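Local atomic coordinates of trypsin inhibitor 3 (Spinacia oleracea, PDB entry 4AOR), a protein that inhibits trypsin, acting as a small disulfide-knotted serine protease inhibitor of the Mirabilis family. Residues A9-F14 against E18-G23. Sequence-based numbering, arbitrary orientation.
Sequences AICSGF and EQCCSG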
loop_
_atom_site.group_PDB
_atom_site.type_symbol
_atom_site.label_atom_id
_atom_site.label_comp_id
_atom_site.label_asym_id
_atom_site.label_seq_id
_atom_site.Cartn_x
_atom_site.Cartn_y
_atom_site.Cartn_z
ATOM N N ALA D 9 -6.570 -7.801 -14.628
ATOM C CA ALA D 9 -6.967 -6.504 -14.090
ATOM C C ALA D 9 -6.892 -6.558 -12.573
ATOM O O ALA D 9 -7.090 -7.610 -11.971
ATOM C CB ALA D 9 -8.406 -6.142 -14.516
ATOM N N ILE D 10 -6.674 -5.403 -11.957
ATOM C CA ILE D 10 -6.802 -5.289 -10.516
ATOM C C ILE D 10 -8.248 -5.558 -10.093
ATOM O O ILE D 10 -9.201 -5.133 -10.768
ATOM C CB ILE D 10 -6.498 -3.849 -10.076
ATOM C CG1 ILE D 10 -5.061 -3.478 -10.450
ATOM C CG2 ILE D 10 -6.730 -3.686 -8.569
ATOM C CD1 ILE D 10 -4.792 -1.950 -10.323
ATOM N N CYS D 11 -8.412 -6.230 -8.969
ATOM C CA CYS D 11 -9.722 -6.399 -8.380
ATOM C C CYS D 11 -9.612 -6.431 -6.868
ATOM O O CYS D 11 -8.529 -6.208 -6.320
ATOM C CB CYS D 11 -10.409 -7.667 -8.915
ATOM S SG CYS D 11 -9.479 -9.193 -8.644
ATOM N N SER D 12 -10.726 -6.726 -6.215
ATOM C CA SER D 12 -10.828 -6.625 -4.757
ATOM C C SER D 12 -11.071 -7.941 -4.083
ATOM O O SER D 12 -12.019 -8.640 -4.418
ATOM C CB SER D 12 -11.973 -5.712 -4.358
ATOM O OG SER D 12 -12.087 -5.624 -2.935
ATOM N N GLY D 13 -10.278 -8.236 -3.065
ATOM C CA GLY D 13 -10.549 -9.389 -2.229
ATOM C C GLY D 13 -11.878 -9.316 -1.478
ATOM O O GLY D 13 -12.325 -10.339 -0.942
ATOM N N PHE D 14 -12.498 -8.133 -1.421
ATOM C CA PHE D 14 -13.774 -7.956 -0.725
ATOM C C PHE D 14 -14.975 -8.138 -1.641
ATOM O O PHE D 14 -16.110 -8.197 -1.164
ATOM C CB PHE D 14 -13.894 -6.554 -0.100
ATOM C CG PHE D 14 -12.919 -6.283 1.018
ATOM C CD1 PHE D 14 -11.677 -5.723 0.752
ATOM C CD2 PHE D 14 -13.259 -6.546 2.337
ATOM C CE1 PHE D 14 -10.779 -5.461 1.789
ATOM C CE2 PHE D 14 -12.375 -6.302 3.369
ATOM C CZ PHE D 14 -11.124 -5.751 3.100
ATOM N N GLU D 18 -18.058 -11.911 -9.686
ATOM C CA GLU D 18 -18.458 -11.246 -10.935
ATOM C C GLU D 18 -17.755 -9.913 -11.206
ATOM O O GLU D 18 -17.993 -9.306 -12.246
ATOM C CB GLU D 18 -19.981 -11.063 -11.063
ATOM C CG GLU D 18 -20.816 -12.236 -10.557
ATOM C CD GLU D 18 -21.033 -12.175 -9.049
ATOM O OE1 GLU D 18 -21.810 -11.306 -8.584
ATOM O OE2 GLU D 18 -20.408 -12.981 -8.327
ATOM N N GLN D 19 -16.880 -9.462 -10.299
ATOM C CA GLN D 19 -15.962 -8.370 -10.644
ATOM C C GLN D 19 -15.201 -8.650 -11.916
ATOM O O GLN D 19 -14.837 -7.729 -12.667
ATOM C CB GLN D 19 -14.865 -8.222 -9.582
ATOM C CG GLN D 19 -15.233 -7.582 -8.286
ATOM C CD GLN D 19 -14.069 -7.729 -7.313
ATOM O OE1 GLN D 19 -13.239 -6.829 -7.188
ATOM N NE2 GLN D 19 -13.973 -8.895 -6.669
ATOM N N CYS D 20 -14.878 -9.930 -12.107
ATOM C CA CYS D 20 -13.967 -10.363 -13.145
ATOM C C CYS D 20 -14.741 -11.140 -14.197
ATOM O O CYS D 20 -15.596 -11.964 -13.845
ATOM C CB CYS D 20 -12.901 -11.291 -12.554
ATOM S SG CYS D 20 -11.798 -10.493 -11.323
ATOM N N CYS D 21 -14.419 -10.898 -15.466
ATOM C CA CYS D 21 -15.053 -11.648 -16.546
ATOM C C CYS D 21 -14.911 -13.151 -16.306
ATOM O O CYS D 21 -15.862 -13.913 -16.536
ATOM C CB CYS D 21 -14.467 -11.251 -17.905
ATOM S SG CYS D 21 -14.782 -9.542 -18.315
ATOM N N SER D 22 -13.750 -13.553 -15.777
ATOM C CA SER D 22 -13.401 -14.957 -15.546
ATOM C C SER D 22 -14.069 -15.567 -14.321
ATOM O O SER D 22 -14.050 -16.781 -14.134
ATOM C CB SER D 22 -11.899 -15.088 -15.352
ATOM O OG SER D 22 -11.560 -14.524 -14.099
ATOM N N GLY D 23 -14.631 -14.724 -13.466
ATOM C CA GLY D 23 -15.354 -15.198 -12.309
ATOM C C GLY D 23 -14.442 -15.584 -11.163
ATOM O O GLY D 23 -14.898 -16.203 -10.193
#
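Cys-11 and Gln-19 bring the two backbones closest, their CA atoms 6.9 Å apart, and no main-chain hydrogen bond joins the segments. Residues 9-14 run out of a short edge strand into a loop; residues 18-23 leave a 3-10 turn and close in a type I beta turn from Cys-20 to Gly-23, whose positive phi suits glycine.

Gln-19 spans the distance with a side chain extended beyond CG, laying its amide alongside the backbone of Ser-12. Ser-12 N donates to Gln-19 OE1 at 2.7 Å, meeting a lone pair in the carbonyl plane. Gln-19 NE2 returns a bond of 3.0 Å to Ser-12 O, which lies only 13° out of the amide plane. A primary amide, with donor and acceptor side by side, can thus satisfy both backbone polar groups, N-H and C=O, of one residue, and the paired bonds fix its rotation; NE2 also reaches Pro-16 O. Ser-12 OG, anti to its own N (chi1 179°), has its strongest partner in the backbone of a different protein in the assembly, and also accepts from Phe-14 N at 3.0 Å in an ST turn.

Beside the amide, Cys-11 CB packs on Gln-19 OE1 at 3.4 Å, while Cys-11 SG lies 3.8 Å from Cys-20 SG. These sulfurs are neighbours, not bonded partners: the Cys-20–Cys-36 bridge threads the ring closed by Cys-4–Cys-21, Cys-11–Cys-25 and the backbone between them, the disulfide-through-disulfide knot that defines a knottin.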